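Local structure of peptidase M42 (Thaumarchaeota archaeon SCGC AB-539-E09, 5DS0) at residues G47-I52 with G208-Q213; P59-A64 with H202-Y207; V227-V232 with M307-C312; D266-P271 with G298-G303; Q273-F278 with P313-T318. The protein probably removes amino acids from the N-termini of peptides, as a cobalt-bound, twelve-subunit TET aminopeptidase of the M42 family. One frame throughout, in Å; residues are numbered along the deposited sequence.

Interaction 1 of 5, residues G47-I52 with G208-Q213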
# COMPACT_ATOMS: atom_id res chain seq x y z
N GLY C 47 9.93 -18.67 -46.37
CA GLY C 47 8.85 -18.06 -47.14
C GLY C 47 9.13 -16.65 -47.66
O GLY C 47 8.26 -16.06 -48.29
N SER C 48 10.32 -16.10 -47.40
CA SER C 48 10.70 -14.80 -47.96
C SER C 48 10.91 -14.93 -49.45
O SER C 48 11.62 -15.83 -49.89
CB SER C 48 12.00 -14.26 -47.36
OG SER C 48 12.01 -14.33 -45.95
N VAL C 49 10.28 -14.05 -50.22
CA VAL C 49 10.60 -13.97 -51.65
C VAL C 49 11.40 -12.68 -51.92
O VAL C 49 11.16 -11.63 -51.32
CB VAL C 49 9.38 -14.09 -52.61
CG1 VAL C 49 8.33 -15.16 -52.25
CG2 VAL C 49 8.67 -12.78 -52.67
N THR C 50 12.35 -12.80 -52.84
CA THR C 50 13.30 -11.76 -53.14
C THR C 50 13.39 -11.58 -54.66
O THR C 50 13.57 -12.53 -55.40
CB THR C 50 14.69 -12.14 -52.58
OG1 THR C 50 14.59 -12.49 -51.18
CG2 THR C 50 15.69 -10.99 -52.75
N PHE C 51 13.30 -10.33 -55.10
CA PHE C 51 13.27 -9.99 -56.51
C PHE C 51 14.57 -9.32 -56.90
O PHE C 51 14.97 -8.34 -56.27
CB PHE C 51 12.13 -9.02 -56.77
CG PHE C 51 10.81 -9.53 -56.29
CD1 PHE C 51 10.15 -10.51 -57.01
CD2 PHE C 51 10.25 -9.06 -55.12
CE1 PHE C 51 8.93 -11.01 -56.57
CE2 PHE C 51 9.03 -9.53 -54.69
CZ PHE C 51 8.37 -10.51 -55.41
N ILE C 52 15.20 -9.83 -57.95
CA ILE C 52 16.50 -9.34 -58.38
C ILE C 52 16.39 -8.50 -59.64
O ILE C 52 15.79 -8.91 -60.63
CB ILE C 52 17.47 -10.50 -58.64
CG1 ILE C 52 17.54 -11.41 -57.41
CG2 ILE C 52 18.85 -9.98 -58.99
CD1 ILE C 52 18.31 -12.70 -57.61
N GLY C 208 15.53 -7.01 -53.98
CA GLY C 208 14.38 -6.46 -53.28
C GLY C 208 13.63 -7.57 -52.59
O GLY C 208 12.99 -8.38 -53.24
N SER C 209 13.64 -7.56 -51.28
CA SER C 209 13.19 -8.71 -50.54
C SER C 209 11.97 -8.45 -49.65
O SER C 209 11.95 -7.54 -48.85
CB SER C 209 14.34 -9.24 -49.69
OG SER C 209 14.01 -10.51 -49.20
N ALA C 210 10.96 -9.30 -49.82
CA ALA C 210 9.78 -9.29 -48.97
C ALA C 210 9.92 -10.35 -47.88
O ALA C 210 9.50 -11.50 -48.05
CB ALA C 210 8.55 -9.55 -49.82
N THR C 211 10.54 -9.96 -46.78
CA THR C 211 10.90 -10.90 -45.73
C THR C 211 9.71 -11.36 -44.92
O THR C 211 8.69 -10.69 -44.86
CB THR C 211 11.95 -10.28 -44.78
OG1 THR C 211 11.59 -8.92 -44.49
CG2 THR C 211 13.31 -10.29 -45.42
N VAL C 212 9.87 -12.50 -44.26
CA VAL C 212 8.84 -13.06 -43.38
C VAL C 212 9.30 -13.06 -41.93
O VAL C 212 10.48 -12.94 -41.63
CB VAL C 212 8.43 -14.49 -43.80
CG1 VAL C 212 7.80 -14.48 -45.18
CG2 VAL C 212 9.61 -15.45 -43.75
N GLN C 213 8.33 -13.19 -41.04
CA GLN C 213 8.58 -13.38 -39.62
C GLN C 213 9.47 -12.33 -38.94
O GLN C 213 10.23 -12.67 -38.04
CB GLN C 213 9.14 -14.80 -39.39
CG GLN C 213 8.12 -15.88 -39.71
CD GLN C 213 8.56 -17.26 -39.28
OE1 GLN C 213 8.97 -17.49 -38.14
NE2 GLN C 213 8.41 -18.21 -40.18

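Interaction 2 of 5, residues P59-A64 with H202-Y207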
# COMPACT_ATOMS: atom_id res chain seq x y z
N PRO C 59 28.43 -4.18 -56.44
CA PRO C 59 27.94 -4.61 -55.12
C PRO C 59 26.51 -5.09 -55.13
O PRO C 59 25.72 -4.68 -55.99
CB PRO C 59 28.03 -3.33 -54.29
CG PRO C 59 27.81 -2.24 -55.29
CD PRO C 59 28.34 -2.72 -56.61
N ARG C 60 26.17 -5.96 -54.19
CA ARG C 60 24.80 -6.41 -54.01
C ARG C 60 24.10 -5.53 -52.98
O ARG C 60 24.52 -5.45 -51.83
CB ARG C 60 24.78 -7.86 -53.55
CG ARG C 60 25.38 -8.83 -54.53
CD ARG C 60 25.19 -10.27 -54.07
NE ARG C 60 25.83 -11.21 -54.99
CZ ARG C 60 25.78 -12.54 -54.87
NH1 ARG C 60 25.11 -13.11 -53.87
NH2 ARG C 60 26.39 -13.30 -55.76
N ILE C 61 23.03 -4.86 -53.43
CA ILE C 61 22.19 -4.04 -52.56
C ILE C 61 20.98 -4.86 -52.13
O ILE C 61 20.22 -5.33 -52.96
CB ILE C 61 21.61 -2.79 -53.27
CG1 ILE C 61 22.61 -2.11 -54.20
CG2 ILE C 61 21.10 -1.80 -52.25
CD1 ILE C 61 23.87 -1.65 -53.53
N LEU C 62 20.80 -5.00 -50.83
CA LEU C 62 19.61 -5.67 -50.31
C LEU C 62 18.64 -4.63 -49.77
O LEU C 62 18.99 -3.87 -48.86
CB LEU C 62 19.99 -6.65 -49.20
CG LEU C 62 18.84 -7.33 -48.45
CD1 LEU C 62 17.84 -7.96 -49.40
CD2 LEU C 62 19.38 -8.38 -47.50
N MSE C 63 17.44 -4.58 -50.35
CA MSE C 63 16.35 -3.82 -49.78
C MSE C 63 15.37 -4.78 -49.19
O MSE C 63 14.99 -5.74 -49.84
CB MSE C 63 15.60 -3.04 -50.81
CG MSE C 63 16.41 -1.89 -51.38
SE MSE C 63 15.14 -0.68 -52.28
CE MSE C 63 14.78 -1.72 -53.91
N ALA C 64 14.93 -4.53 -47.97
CA ALA C 64 14.04 -5.47 -47.30
C ALA C 64 12.88 -4.76 -46.63
O ALA C 64 13.07 -3.74 -45.98
CB ALA C 64 14.81 -6.26 -46.27
N HIS C 202 21.78 1.40 -62.96
CA HIS C 202 22.33 1.33 -61.62
C HIS C 202 23.55 0.42 -61.58
O HIS C 202 23.49 -0.73 -61.99
CB HIS C 202 21.27 0.85 -60.62
CG HIS C 202 20.55 -0.39 -61.05
ND1 HIS C 202 21.02 -1.65 -60.76
CD2 HIS C 202 19.40 -0.56 -61.74
CE1 HIS C 202 20.20 -2.55 -61.26
NE2 HIS C 202 19.20 -1.92 -61.86
N PRO C 203 24.67 0.93 -61.05
CA PRO C 203 25.97 0.23 -61.09
C PRO C 203 26.08 -0.90 -60.06
O PRO C 203 27.05 -0.95 -59.29
CB PRO C 203 26.96 1.35 -60.77
CG PRO C 203 26.20 2.23 -59.85
CD PRO C 203 24.77 2.20 -60.32
N ASN C 204 25.11 -1.80 -60.07
CA ASN C 204 24.96 -2.77 -59.01
C ASN C 204 23.81 -3.71 -59.29
O ASN C 204 23.01 -3.50 -60.20
CB ASN C 204 24.71 -2.06 -57.67
CG ASN C 204 23.57 -1.04 -57.76
OD1 ASN C 204 22.50 -1.34 -58.29
ND2 ASN C 204 23.80 0.16 -57.23
N THR C 205 23.72 -4.76 -58.47
CA THR C 205 22.60 -5.69 -58.52
C THR C 205 21.74 -5.45 -57.28
O THR C 205 22.24 -5.38 -56.17
CB THR C 205 23.09 -7.15 -58.59
OG1 THR C 205 23.81 -7.35 -59.82
CG2 THR C 205 21.93 -8.12 -58.53
N VAL C 206 20.44 -5.33 -57.50
CA VAL C 206 19.50 -4.99 -56.45
C VAL C 206 18.67 -6.20 -56.07
O VAL C 206 18.00 -6.78 -56.92
CB VAL C 206 18.57 -3.85 -56.91
CG1 VAL C 206 17.46 -3.62 -55.90
CG2 VAL C 206 19.37 -2.58 -57.11
N TYR C 207 18.68 -6.56 -54.79
CA TYR C 207 17.86 -7.63 -54.28
C TYR C 207 16.74 -7.01 -53.44
O TYR C 207 16.97 -6.53 -52.34
CB TYR C 207 18.68 -8.59 -53.42
CG TYR C 207 19.73 -9.38 -54.17
CD1 TYR C 207 20.87 -8.76 -54.69
CD2 TYR C 207 19.60 -10.76 -54.35
CE1 TYR C 207 21.84 -9.49 -55.38
CE2 TYR C 207 20.55 -11.50 -55.04
CZ TYR C 207 21.67 -10.86 -55.55
OH TYR C 207 22.63 -11.59 -56.22

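Interaction 3 of 5, residues V227-V232 with M307-C312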
# COMPACT_ATOMS: atom_id res chain seq x y z
N VAL C 227 21.12 -16.05 -47.94
CA VAL C 227 20.94 -16.36 -49.36
C VAL C 227 21.61 -15.32 -50.26
O VAL C 227 22.26 -15.67 -51.24
CB VAL C 227 19.44 -16.49 -49.71
CG1 VAL C 227 19.22 -16.46 -51.22
CG2 VAL C 227 18.85 -17.75 -49.10
N VAL C 228 21.48 -14.04 -49.90
CA VAL C 228 21.88 -12.94 -50.79
C VAL C 228 23.36 -12.55 -50.69
O VAL C 228 23.95 -12.22 -51.72
CB VAL C 228 21.03 -11.70 -50.51
CG1 VAL C 228 21.51 -10.51 -51.32
CG2 VAL C 228 19.57 -11.99 -50.83
N ASP C 229 23.96 -12.61 -49.50
CA ASP C 229 25.35 -12.15 -49.28
C ASP C 229 25.50 -10.69 -49.71
O ASP C 229 26.27 -10.37 -50.62
CB ASP C 229 26.37 -13.08 -50.01
CG ASP C 229 27.84 -12.78 -49.64
OD1 ASP C 229 28.10 -12.09 -48.62
OD2 ASP C 229 28.74 -13.25 -50.38
N PRO C 230 24.76 -9.79 -49.07
CA PRO C 230 24.73 -8.40 -49.50
C PRO C 230 25.97 -7.61 -49.09
O PRO C 230 26.58 -7.89 -48.05
CB PRO C 230 23.51 -7.85 -48.78
CG PRO C 230 23.46 -8.62 -47.50
CD PRO C 230 23.93 -10.01 -47.86
N ASP C 231 26.32 -6.62 -49.90
CA ASP C 231 27.43 -5.71 -49.61
C ASP C 231 26.96 -4.42 -48.91
O ASP C 231 27.75 -3.75 -48.23
CB ASP C 231 28.18 -5.37 -50.90
CG ASP C 231 28.83 -6.59 -51.52
OD1 ASP C 231 29.76 -7.13 -50.90
OD2 ASP C 231 28.39 -7.02 -52.61
N VAL C 232 25.70 -4.07 -49.09
CA VAL C 232 25.08 -2.95 -48.40
C VAL C 232 23.58 -3.21 -48.32
O VAL C 232 23.00 -3.82 -49.22
CB VAL C 232 25.36 -1.62 -49.13
CG1 VAL C 232 24.96 -1.70 -50.58
CG2 VAL C 232 24.65 -0.45 -48.47
N MSE C 307 24.65 -8.13 -39.54
CA MSE C 307 25.49 -9.08 -38.84
C MSE C 307 25.79 -10.30 -39.66
O MSE C 307 26.42 -11.25 -39.18
CB MSE C 307 24.69 -9.57 -37.62
CG MSE C 307 25.60 -9.72 -36.42
SE MSE C 307 25.07 -8.28 -35.22
CE MSE C 307 23.70 -9.32 -34.23
N ASN C 308 25.35 -10.29 -40.91
CA ASN C 308 25.58 -11.41 -41.82
C ASN C 308 27.05 -11.58 -42.18
O ASN C 308 27.71 -10.61 -42.57
CB ASN C 308 24.76 -11.22 -43.09
CG ASN C 308 24.92 -12.37 -44.05
OD1 ASN C 308 25.56 -12.23 -45.09
ND2 ASN C 308 24.36 -13.52 -43.70
N ARG C 309 27.56 -12.80 -42.03
CA ARG C 309 28.94 -13.13 -42.34
C ARG C 309 29.92 -12.19 -41.60
O ARG C 309 30.01 -12.24 -40.38
CB ARG C 309 29.17 -13.19 -43.87
CG ARG C 309 28.68 -14.49 -44.51
CD ARG C 309 28.81 -14.52 -46.03
NE ARG C 309 27.88 -15.48 -46.64
CZ ARG C 309 26.58 -15.27 -46.88
NH1 ARG C 309 26.00 -14.12 -46.58
NH2 ARG C 309 25.86 -16.23 -47.44
N ALA C 310 30.63 -11.34 -42.35
CA ALA C 310 31.65 -10.44 -41.79
C ALA C 310 31.07 -9.06 -41.48
O ALA C 310 31.78 -8.15 -41.03
CB ALA C 310 32.82 -10.31 -42.76
N GLY C 311 29.77 -8.91 -41.71
CA GLY C 311 29.10 -7.65 -41.48
C GLY C 311 28.63 -7.08 -42.80
O GLY C 311 29.13 -7.44 -43.87
N CYS C 312 27.67 -6.18 -42.71
CA CYS C 312 27.13 -5.54 -43.89
C CYS C 312 26.66 -4.16 -43.50
O CYS C 312 25.77 -4.03 -42.65
CB CYS C 312 25.96 -6.36 -44.43
SG CYS C 312 25.05 -5.54 -45.75

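Interaction 4 of 5, residues D266-P271 with G298-G303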
# COMPACT_ATOMS: atom_id res chain seq x y z
N ASP C 266 18.93 2.41 -33.18
CA ASP C 266 17.86 1.60 -32.62
C ASP C 266 18.46 0.45 -31.81
O ASP C 266 19.67 0.22 -31.85
CB ASP C 266 16.83 1.17 -33.70
CG ASP C 266 17.32 0.04 -34.62
OD1 ASP C 266 17.51 -1.08 -34.11
OD2 ASP C 266 17.46 0.23 -35.87
N ARG C 267 17.61 -0.21 -31.04
CA ARG C 267 18.04 -1.26 -30.12
C ARG C 267 18.76 -2.41 -30.85
O ARG C 267 19.62 -3.05 -30.28
CB ARG C 267 16.83 -1.77 -29.33
CG ARG C 267 17.12 -2.75 -28.18
CD ARG C 267 15.84 -3.32 -27.52
NE ARG C 267 15.01 -3.98 -28.53
CZ ARG C 267 13.78 -4.47 -28.34
NH1 ARG C 267 13.18 -4.38 -27.16
NH2 ARG C 267 13.14 -5.05 -29.35
N SER C 268 18.40 -2.66 -32.11
CA SER C 268 18.97 -3.76 -32.89
C SER C 268 20.21 -3.41 -33.72
O SER C 268 20.94 -4.31 -34.15
CB SER C 268 17.89 -4.38 -33.82
OG SER C 268 17.61 -3.57 -34.95
N MSE C 269 20.46 -2.12 -33.94
CA MSE C 269 21.61 -1.69 -34.73
C MSE C 269 21.96 -0.22 -34.61
O MSE C 269 21.08 0.64 -34.57
CB MSE C 269 21.29 -1.96 -36.20
CG MSE C 269 22.43 -1.48 -37.10
SE MSE C 269 22.03 -1.73 -39.00
CE MSE C 269 20.82 -0.19 -39.29
N ILE C 270 23.26 0.06 -34.56
CA ILE C 270 23.79 1.40 -34.79
C ILE C 270 24.29 1.48 -36.23
O ILE C 270 25.20 0.74 -36.61
CB ILE C 270 24.98 1.71 -33.86
CG1 ILE C 270 24.55 1.57 -32.40
CG2 ILE C 270 25.51 3.12 -34.13
CD1 ILE C 270 25.61 0.98 -31.52
N PRO C 271 23.69 2.34 -37.04
CA PRO C 271 24.00 2.25 -38.47
C PRO C 271 25.47 2.55 -38.78
O PRO C 271 26.12 3.24 -38.01
CB PRO C 271 23.08 3.31 -39.10
CG PRO C 271 22.77 4.25 -37.99
CD PRO C 271 22.74 3.43 -36.75
N GLY C 298 13.00 -0.52 -30.11
CA GLY C 298 12.47 -1.36 -31.17
C GLY C 298 13.59 -1.80 -32.08
O GLY C 298 14.67 -1.21 -32.06
N GLY C 299 13.34 -2.82 -32.88
CA GLY C 299 14.34 -3.32 -33.83
C GLY C 299 13.78 -3.51 -35.23
O GLY C 299 12.58 -3.34 -35.45
N THR C 300 14.65 -3.93 -36.15
CA THR C 300 14.33 -4.08 -37.56
C THR C 300 15.02 -5.28 -38.17
O THR C 300 15.93 -5.84 -37.57
CB THR C 300 14.79 -2.85 -38.36
OG1 THR C 300 16.20 -2.63 -38.12
CG2 THR C 300 14.02 -1.62 -37.93
N ASP C 301 14.60 -5.66 -39.38
CA ASP C 301 15.31 -6.68 -40.15
C ASP C 301 16.82 -6.39 -40.18
O ASP C 301 17.64 -7.33 -40.25
CB ASP C 301 14.81 -6.74 -41.61
CG ASP C 301 13.42 -7.37 -41.77
OD1 ASP C 301 13.09 -8.38 -41.07
OD2 ASP C 301 12.67 -6.84 -42.64
N ALA C 302 17.19 -5.11 -40.15
CA ALA C 302 18.60 -4.71 -40.19
C ALA C 302 19.42 -5.28 -39.05
O ALA C 302 20.62 -5.53 -39.20
CB ALA C 302 18.73 -3.20 -40.19
N GLY C 303 18.77 -5.51 -37.91
CA GLY C 303 19.40 -6.11 -36.76
C GLY C 303 20.09 -7.42 -37.07
O GLY C 303 21.12 -7.73 -36.45

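Interaction 5 of 5, residues Q273-F278 with P313-T318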
# COMPACT_ATOMS: atom_id res chain seq x y z
N GLN C 273 28.22 4.64 -40.19
CA GLN C 273 28.18 6.10 -40.18
C GLN C 273 28.41 6.74 -41.56
O GLN C 273 27.67 7.64 -41.95
CB GLN C 273 29.13 6.65 -39.12
CG GLN C 273 28.65 6.37 -37.71
CD GLN C 273 27.31 7.04 -37.40
OE1 GLN C 273 27.22 8.26 -37.36
NE2 GLN C 273 26.28 6.23 -37.17
N PRO C 274 29.43 6.27 -42.31
CA PRO C 274 29.56 6.72 -43.70
C PRO C 274 28.29 6.57 -44.54
O PRO C 274 27.94 7.46 -45.30
CB PRO C 274 30.66 5.81 -44.24
CG PRO C 274 31.52 5.55 -43.06
CD PRO C 274 30.61 5.51 -41.87
N LEU C 275 27.61 5.43 -44.40
CA LEU C 275 26.38 5.17 -45.14
C LEU C 275 25.27 6.11 -44.68
O LEU C 275 24.49 6.59 -45.51
CB LEU C 275 25.92 3.72 -44.96
CG LEU C 275 24.56 3.34 -45.58
CD1 LEU C 275 24.49 3.67 -47.06
CD2 LEU C 275 24.27 1.85 -45.37
N LYS C 276 25.19 6.38 -43.38
CA LYS C 276 24.23 7.34 -42.87
C LYS C 276 24.44 8.71 -43.52
O LYS C 276 23.49 9.33 -43.99
CB LYS C 276 24.32 7.47 -41.35
CG LYS C 276 23.30 8.43 -40.74
CD LYS C 276 23.60 8.75 -39.29
CE LYS C 276 24.64 9.85 -39.14
NZ LYS C 276 24.92 10.11 -37.70
N GLU C 277 25.69 9.17 -43.53
CA GLU C 277 26.01 10.48 -44.09
C GLU C 277 25.67 10.51 -45.58
O GLU C 277 25.18 11.51 -46.10
CB GLU C 277 27.49 10.84 -43.84
CG GLU C 277 27.89 10.99 -42.38
CD GLU C 277 27.00 11.94 -41.55
OE1 GLU C 277 26.36 12.89 -42.11
OE2 GLU C 277 26.92 11.74 -40.30
N PHE C 278 25.93 9.39 -46.25
CA PHE C 278 25.64 9.25 -47.66
C PHE C 278 24.16 9.48 -47.96
O PHE C 278 23.81 10.26 -48.84
CB PHE C 278 26.08 7.86 -48.12
CG PHE C 278 25.69 7.51 -49.53
CD1 PHE C 278 26.43 7.98 -50.61
CD2 PHE C 278 24.60 6.68 -49.78
CE1 PHE C 278 26.09 7.64 -51.91
CE2 PHE C 278 24.25 6.33 -51.08
CZ PHE C 278 25.00 6.82 -52.14
N PRO C 313 27.24 -3.10 -44.09
CA PRO C 313 26.77 -1.76 -43.76
C PRO C 313 25.29 -1.60 -44.11
O PRO C 313 24.86 -1.94 -45.21
CB PRO C 313 27.62 -0.84 -44.63
CG PRO C 313 28.71 -1.68 -45.17
CD PRO C 313 28.21 -3.09 -45.18
N SER C 314 24.51 -1.10 -43.15
CA SER C 314 23.07 -1.01 -43.34
C SER C 314 22.51 0.23 -42.71
O SER C 314 23.12 0.83 -41.82
CB SER C 314 22.37 -2.22 -42.71
OG SER C 314 23.03 -3.42 -43.06
N VAL C 315 21.33 0.61 -43.19
CA VAL C 315 20.66 1.77 -42.68
C VAL C 315 19.16 1.52 -42.78
O VAL C 315 18.72 0.85 -43.68
CB VAL C 315 21.11 3.03 -43.45
CG1 VAL C 315 20.31 3.24 -44.72
CG2 VAL C 315 21.06 4.25 -42.57
N VAL C 316 18.39 2.04 -41.83
CA VAL C 316 16.93 1.90 -41.89
C VAL C 316 16.28 3.20 -42.34
O VAL C 316 16.53 4.26 -41.78
CB VAL C 316 16.32 1.52 -40.54
CG1 VAL C 316 14.83 1.30 -40.67
CG2 VAL C 316 16.98 0.27 -39.98
N ILE C 317 15.43 3.09 -43.36
CA ILE C 317 14.69 4.21 -43.89
C ILE C 317 13.22 3.95 -43.62
O ILE C 317 12.75 2.86 -43.89
CB ILE C 317 14.93 4.36 -45.38
CG1 ILE C 317 16.37 4.81 -45.61
CG2 ILE C 317 13.97 5.37 -45.98
CD1 ILE C 317 16.87 4.65 -47.04
N THR C 318 12.50 4.95 -43.14
CA THR C 318 11.17 4.73 -42.60
C THR C 318 10.09 5.63 -43.14
O THR C 318 10.37 6.77 -43.53
CB THR C 318 11.16 4.93 -41.07
OG1 THR C 318 11.52 6.29 -40.77
CG2 THR C 318 12.14 3.99 -40.39

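Interaction 1 of 5, residues G47-I52 with G208-Q213
Residues 49-52 and 208-211 run antiparallel, and their pairing shows how a short ladder satisfies its backbone N and O atoms in turn, strongly at one end and weakly at the other. The best-bonded step is Phe51 with Gly208. Phe51 N gives an almost straight bond (174°) to Gly208 O at 2.7 Å, although it approaches from above the carbonyl plane, and Gly208 N returns a bond of 2.7 Å to Phe51 O, this time within the plane. The Phe51 side chain, with CG beside its own backbone N, brings CD2 to 3.4 Å from Gly208 O. At the next hydrogen-bonded pair the balance is uneven: Ala210 N meets Val49 O at 2.8 Å, nearly along the C=O axis, whereas Val49 N reaches Ala210 O only weakly at 3.4 Å. Both strands belong to the central mixed sheet of the M42 catalytic domain, and the non-hydrogen-bonded pair between them turns its backbone groups outward, Thr50 to Val42 on one flank and Ser209 to Met63 and Gly65 on the other. Their hydroxyls bridge the pair on the face covered by helix 219-228. Thr50 OG1 lies beside its own N, Ser209 OG stands anti to its own (chi1 -167°), and the two oxygens are 2.9 Å apart in a hydrogen bond whose direction is open. Beyond the ladder, Ser48 OG takes Val212 N at 3.3 Å and is also hydrogen-bonded to the carboxylate of Asp44. Val212 CG1 packs 3.5 Å from Gly47 O, an oxygen that accepts from Asn27, while Thr211 OG1 is hydrogen-bonded to Asp301.

Interaction 2 of 5, residues P59-A64 with H202-Y207
Strands 60-64 and 205-207 are neighbouring parallel strands of the central mixed sheet of the M42 catalytic domain, between which the chain passes through the six-stranded barrel and helix 179-197. Four backbone bonds carry the pairing. Tyr207 N to Ile61 O, 2.7 Å, is the straightest at 174°; Ile61 N to Thr205 O and Met63 N to Tyr207 O continue the ladder, and Thr205 N to Pro59 O begins it at 3.2 Å. The face bearing Ile61, Val206 and Met63 is the tightly filled one. Selenomethionine Met63 bends at its last torsion, so that CE meets Val206 CG1 at 3.8 Å; Ile347 of helix 333-349 covers both side chains, and helix 179-197 adds to the cover of Met63. Ile61 CG1, beside its backbone N, lies 3.8 Å from Asn204 CG; the Asn204 amide nitrogen is spoken for by the carbonyls of Ile347 and Leu350. The reverse face is more open to solvent at Arg60 and Tyr207, both partly exposed. There Leu62 CD1 touches Tyr207 O at 3.4 Å, the two side chains crossing at about a right angle, and Arg60 and Tyr207 extend past each other. Arg60 runs fully extended, its CG and CD each 3.7 Å from Tyr207 CE1, and its guanidinium gives NH1 to Val228 O instead of hydrogen-bonding to the phenol. The planes of guanidinium and ring are 28° apart, and the phenol oxygen comes over a face of the cation: Tyr207 OH stands 3.3 Å above the Arg60 guanidinium plane, displaced toward its rim.

Interaction 3 of 5, residues V227-V232 with M307-C312
Asp229 has its CG anti to the backbone N (chi1 -171°), and Arg309 folds CG beside its own N, then extends from CG to NE before turning its guanidinium across the carboxylate arm. The two side chains therefore cross at about a right angle. Asp229 CB sits over one face of the guanidinium, with Arg309 NH1 3.4 Å from Asp229 CA. The salt bridge is purely one of charges: Asp229 OD1 is 3.6 Å from Arg309 NH1 but well out of the guanidinium plane, and no N-H points at it. Those donors are directed to the end of helix 219-228, with NH2 bonding His226 O. Cys312 places SG anti to its backbone N (chi1 171°), and the sulfur tucks against residues 230-232, 3.6 Å from Pro230 O, 3.9 Å from Pro230 CG and 3.7 Å from Val232 CA. Ala310 and Arg309 pack on Val227 and His226, respectively, of a neighbouring subunit. The contact thus joins a type II' beta turn, Asn308 to Gly311, closed by Gly311 N to Asn308 O, to the C-terminus of helix 219-228, which is followed by the positive-phi residue Asp229 and leads into strand 232-240.

Interaction 4 of 5, residues D266-P271 with G298-G303
The chain turns at Arg267 and Ser268, closed by paired backbone bonds between Asp266 and Met269, while 298-300 passes alongside in extended form before the chain turns into helix 302-305. Ser268 is the hub between them. Asp266, with its CG in the crowded position between N and carbonyl carbon, swings OD1 into the loop and closes an Asx turn: Ser268 N is bound at 2.7 Å on the anti lone pair, and Ser268 OG donates to the syn lone pair at 2.6 Å. Two donors thus grip one carboxylate oxygen and fix the rotation of the serine, whose OG also occupies the crowded position (chi1 76°). Its hydroxyl, donating to Asp266 OD1, also accepts from Thr300 N across the contact at 3.2 Å and 152°. The lack of side chains at Gly299 and Gly303 lets Ser268 CB settle 3.7 Å from the CA atoms of both. Arg267 adds a weak bond from its N to Gly298 O, 3.3 Å, and draws its guanidinium over the Gly298 backbone at longer range. Deeper in, selenomethionine Met269 bends at its last torsion to lay CE 3.8 Å from Ala302 CB, next to Val316 of the central sheet. Thr300 OG1, in turn, receives a weak capping bond from Ala302 N, and Gly303 N bonds Thr300 O at 2.9 Å. The result is a capped helix start beside the two-cobalt site, the Thr300 side chain lying about 6 Å from a metal ion and touching the cobalt ligand Glu237.

Interaction 5 of 5, residues Q273-F278 with P313-T318
Peptide planes, not rings, are the flat groups of this contact: Leu275 CD2 lies over the faces of two successive ones, Pro313-Ser314 and Ser314-Val315. It stands almost straight above the second, 3.6 Å from Ser314 C, and reaches Pro313 C at 3.8 Å. No side-chain ring is stacked between the segments; Phe278 directs its ring elsewhere, to an edge-to-face meeting with Phe358. At the amide of Gln273, Lys276 NZ comes in the carbonyl plane, on a lone pair of OE1, at 3.0 Å, while its ion pair with Glu277 OE2 is long. With CG anti to the backbone N, chi1 175° and chi2 55° together carry Leu275 CD2 to the strand, 3.9 Å from Val315 CB, as the two side chains cross obliquely. Val315 CG2 turns to the helix backbone and meets Lys276 CA at 4.4 Å. The touch is van der Waals alone, without a hydrogen bond between helix and strand. Segment 273-278 of helix 273-285 runs at 39° to segment 314-318 of strand 314-322, which has strands 232-240 and 261-263 as sheet neighbours; helix 333-349 lies beside Phe278 and Ile317, and Gln273 packs on Phe22 of a neighbouring subunit.

The five contacts map one sheet and its rim. Interactions 1 and 2 share strand 205-211, which is flanked antiparallel by 49-53 and parallel by 60-66. Interaction 3 joins the next strand: Arg60 O of interaction 2 receives Asp231 N at 2.9 Å. It then crosses interaction 5 in the chain, with Val232 CG2 3.9 Å from Leu275 CD2. Interactions 4 and 5 meet where Thr300 OG1 touches Val316 CG2 at 3.5 Å. Toward the cobalt ions, Thr211 OG1 of interaction 1 and Asp301 OD2 of interaction 4 form a probable hydrogen bond at 3.0 Å; the Thr211 side chain is about 8 Å and that of Thr300 about 6 Å from a cobalt ion. Interactions 3, 4 and 5 all reach the same neighbouring subunit.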